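Local coordinates for glycerol-3-phosphate dehydrogenase [NAD(+)] (Dunaliella salina, PDB 6IUY), which probably interconverts sn-glycerol 3-phosphate and dihydroxyacetone phosphate with NAD(+), and carries a magnesium-binding phosphatase-like domain beside its dehydrogenase part, at residues A[560-563]-A[564-567]. Sequence-based numbering, arbitrary orientation.
With NAD (nicotinamide-adenine-dinucleotide), chain C.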
ATOM      1  N   GLN A 560      -0.742   4.646  31.178  1.00 41.16           N
ATOM      2  CA  GLN A 560      -0.178   4.379  29.849  1.00 37.43           C
ATOM      3  C   GLN A 560       0.241   5.683  29.190  1.00 38.51           C
ATOM      4  O   GLN A 560      -0.179   6.768  29.618  1.00 31.58           O
ATOM      5  CB  GLN A 560      -1.162   3.608  28.966  1.00 37.16           C
ATOM      6  CG  GLN A 560      -1.630   2.279  29.577  1.00 30.72           C
ATOM      7  CD  GLN A 560      -2.650   1.560  28.726  1.00 37.26           C
ATOM      8  OE1 GLN A 560      -2.697   1.722  27.494  1.00 37.01           O
ATOM      9  NE2 GLN A 560      -3.485   0.760  29.372  1.00 38.13           N
ATOM     10  N   LYS A 561       1.087   5.568  28.164  1.00 36.80           N
ATOM     11  CA  LYS A 561       1.755   6.733  27.588  1.00 36.71           C
ATOM     12  C   LYS A 561       1.270   7.077  26.171  1.00 37.99           C
ATOM     13  O   LYS A 561       1.254   6.233  25.262  1.00 36.73           O
ATOM     14  CB  LYS A 561       3.281   6.505  27.579  1.00 35.94           C
ATOM     15  CG  LYS A 561       3.878   6.279  28.984  1.00 37.83           C
ATOM     16  CD  LYS A 561       3.634   7.499  29.866  1.00 36.82           C
ATOM     17  CE  LYS A 561       4.123   7.302  31.307  1.00 42.70           C
ATOM     18  NZ  LYS A 561       3.839   8.526  32.153  1.00 41.75           N
ATOM     19  N   LEU A 562       0.879   8.332  26.013  1.00 36.70           N
ATOM     20  CA  LEU A 562       0.489   8.911  24.741  1.00 40.08           C
ATOM     21  C   LEU A 562       1.736   9.105  23.882  1.00 43.29           C
ATOM     22  O   LEU A 562       2.723   9.684  24.349  1.00 38.28           O
ATOM     23  CB  LEU A 562      -0.218  10.253  24.984  1.00 41.07           C
ATOM     24  CG  LEU A 562      -0.895  10.953  23.805  1.00 41.21           C
ATOM     25  CD1 LEU A 562      -2.108  10.148  23.320  1.00 36.69           C
ATOM     26  CD2 LEU A 562      -1.287  12.362  24.200  1.00 41.59           C
ATOM     27  N   GLN A 563       1.720   8.641  22.634  1.00 41.21           N
ATOM     28  CA  GLN A 563       2.949   8.700  21.847  1.00 40.01           C
ATOM     29  C   GLN A 563       2.887   9.650  20.643  1.00 40.17           C
ATOM     30  O   GLN A 563       3.928  10.112  20.170  1.00 36.42           O
ATOM     31  CB  GLN A 563       3.325   7.299  21.378  1.00 37.07           C
ATOM     32  CG  GLN A 563       3.553   6.307  22.497  1.00 39.44           C
ATOM     33  CD  GLN A 563       4.931   6.466  23.173  1.00 42.63           C
ATOM     34  OE1 GLN A 563       5.888   5.768  22.823  1.00 37.52           O
ATOM     35  NE2 GLN A 563       5.019   7.373  24.149  1.00 36.16           N
ATOM     36  N   GLY A 564       1.681   9.952  20.152  1.00 40.98           N
ATOM     37  CA  GLY A 564       1.528  10.775  18.945  1.00 36.51           C
ATOM     38  C   GLY A 564       1.920  12.257  19.004  1.00 37.19           C
ATOM     39  O   GLY A 564       2.426  12.842  18.029  1.00 36.51           O
ATOM     40  N   VAL A 565       1.700  12.889  20.143  1.00 33.86           N
ATOM     41  CA  VAL A 565       2.037  14.303  20.259  1.00 38.07           C
ATOM     42  C   VAL A 565       3.545  14.485  20.422  1.00 40.27           C
ATOM     43  O   VAL A 565       4.135  15.400  19.827  1.00 41.51           O
ATOM     44  CB  VAL A 565       1.285  14.957  21.426  1.00 36.40           C
ATOM     45  CG1 VAL A 565       1.861  16.332  21.727  1.00 38.63           C
ATOM     46  CG2 VAL A 565      -0.192  15.037  21.091  1.00 36.79           C
ATOM     47  N   LEU A 566       4.172  13.609  21.210  1.00 41.07           N
ATOM     48  CA  LEU A 566       5.637  13.548  21.263  1.00 41.66           C
ATOM     49  C   LEU A 566       6.204  13.312  19.858  1.00 39.83           C
ATOM     50  O   LEU A 566       7.180  13.945  19.450  1.00 37.41           O
ATOM     51  CB  LEU A 566       6.106  12.438  22.211  1.00 42.04           C
ATOM     52  CG  LEU A 566       5.850  12.644  23.710  1.00 43.70           C
ATOM     53  CD1 LEU A 566       6.183  11.370  24.481  1.00 42.23           C
ATOM     54  CD2 LEU A 566       6.660  13.800  24.234  1.00 39.20           C
ATOM     55  N   THR A 567       5.587  12.409  19.107  1.00 37.10           N
ATOM     56  CA  THR A 567       6.090  12.124  17.766  1.00 39.78           C
ATOM     57  C   THR A 567       5.841  13.324  16.849  1.00 38.83           C
ATOM     58  O   THR A 567       6.661  13.638  16.006  1.00 39.77           O
ATOM     59  CB  THR A 567       5.438  10.859  17.173  1.00 38.32           C
ATOM     60  OG1 THR A 567       5.530   9.785  18.117  1.00 40.36           O
ATOM     61  CG2 THR A 567       6.101  10.450  15.855  1.00 35.47           C
TER
HETATM   62  PA  NAD C 701       2.233   1.900  28.124  1.00 34.79           P
HETATM   63  O1A NAD C 701       1.262   0.935  28.669  1.00 30.91           O
HETATM   64  O2A NAD C 701       1.633   2.924  27.171  1.00 37.43           O
HETATM   65  O5B NAD C 701       2.942   2.742  29.324  1.00 35.89           O
HETATM   66  C5B NAD C 701       3.013   2.194  30.648  1.00 35.64           C
HETATM   67  C4B NAD C 701       4.492   1.931  31.028  1.00 35.69           C
HETATM   68  O4B NAD C 701       5.127   3.065  31.146  1.00 40.83           O
HETATM   69  C3B NAD C 701       4.555   1.305  32.425  1.00 39.02           C
HETATM   70  O3B NAD C 701       4.817  -0.021  32.393  1.00 39.80           O
HETATM   71  C2B NAD C 701       5.703   2.056  33.126  1.00 36.02           C
HETATM   72  O2B NAD C 701       6.582   1.053  33.802  1.00 44.05           O
HETATM   73  C1B NAD C 701       6.299   2.679  32.168  1.00 35.72           C
HETATM   74  N9A NAD C 701       6.925   3.826  32.673  1.00 36.63           N
HETATM   75  C8A NAD C 701       6.371   4.887  33.305  1.00 36.67           C
HETATM   76  N7A NAD C 701       7.372   5.744  33.608  1.00 36.88           N
HETATM   77  C5A NAD C 701       8.549   5.208  33.187  1.00 39.71           C
HETATM   78  C6A NAD C 701       9.860   5.643  33.259  1.00 38.14           C
HETATM   79  N6A NAD C 701      10.321   6.854  33.847  1.00 43.24           N
HETATM   80  N1A NAD C 701      10.843   4.902  32.732  1.00 41.02           N
HETATM   81  C2A NAD C 701      10.542   3.712  32.138  1.00 41.90           C
HETATM   82  N3A NAD C 701       9.263   3.275  32.076  1.00 35.87           N
HETATM   83  C4A NAD C 701       8.271   4.028  32.601  1.00 37.95           C
HETATM   84  O3  NAD C 701       3.371   1.062  27.361  1.00 36.60           O
HETATM   85  PN  NAD C 701       3.174   0.049  26.134  1.00 35.86           P
HETATM   86  O1N NAD C 701       1.701  -0.194  25.858  1.00 37.32           O
HETATM   87  O2N NAD C 701       3.856  -1.271  26.412  1.00 32.00           O
HETATM   88  O5D NAD C 701       3.766   0.759  24.855  1.00 36.21           O
HETATM   89  C5D NAD C 701       5.159   0.962  24.706  1.00 39.20           C
HETATM   90  C4D NAD C 701       5.449   1.044  23.201  1.00 37.00           C
HETATM   91  O4D NAD C 701       4.716   0.166  22.543  1.00 34.47           O
HETATM   92  C3D NAD C 701       5.025   2.410  22.699  1.00 34.45           C
HETATM   93  O3D NAD C 701       6.007   2.914  21.932  1.00 34.45           O
HETATM   94  C2D NAD C 701       3.749   2.149  21.850  1.00 38.45           C
HETATM   95  O2D NAD C 701       3.655   3.238  20.843  1.00 36.92           O
HETATM   96  C1D NAD C 701       3.951   0.961  21.353  1.00 37.75           C
HETATM   97  N1N NAD C 701       2.757   0.215  21.013  1.00 38.38           N
HETATM   98  C2N NAD C 701       1.649   0.176  21.834  1.00 36.14           C
HETATM   99  C3N NAD C 701       0.525  -0.561  21.463  1.00 41.35           C
HETATM  100  C7N NAD C 701      -0.704  -0.556  22.398  1.00 41.30           C
HETATM  101  O7N NAD C 701      -1.784  -0.941  21.994  1.00 41.86           O
HETATM  102  N7N NAD C 701      -0.535  -0.103  23.756  1.00 40.80           N
HETATM  103  C4N NAD C 701       0.498  -1.266  20.280  1.00 43.10           C
HETATM  104  C5N NAD C 701       1.616  -1.256  19.465  1.00 38.17           C
HETATM  105  C6N NAD C 701       2.738  -0.521  19.849  1.00 39.32           C
HETATM  106  O   HOH W   1       2.500  12.028  23.086  1.00 45.93           O
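The NAD-binding loop between helices 549-556 and 564-577 passes straight into the first turn of the second helix, where Q563 meets T567. Q563 O receives two donors from opposite faces of its carbonyl plane: T567 N at 3.0 Å, the i to i+4 bond of the opening turn, and T567 OG1 at 2.6 Å, 38° above the plane. The threonine hydroxyl comes back on the preceding turn because OG1 stands beside its own backbone N (chi1 -50°). One residue earlier, a water bridges L562 O, through a weak bond, to L566 N, which it meets at 3.0 Å. L562 CD2 lies 4.2 Å from V565 CG2, and both side chains also touch F549 of helix 549-556.

The Q563 side chain, bent at chi2, faces the cofactor: its OE1 accepts from the ribose hydroxyl O3D of NAD at 3.0 Å and is also hydrogen-bonded to H353 ND1, while NE2 donates to L562 O from above its carbonyl plane and is hydrogen-bonded to Q354 OE1. Cutting Q563 back to an alanine is likely to leave the ribose hydroxyl without this acceptor and both H353 and Q354 without their amide partner. Nearer the diphosphate, K561 N points almost straight at NAD O2A (2.9 Å, 176°). Backbone amide on phosphate, side-chain amide on ribose and a helix start behind them together form one wall of the dinucleotide pocket in this NAD-dependent glycerol-3-phosphate dehydrogenase.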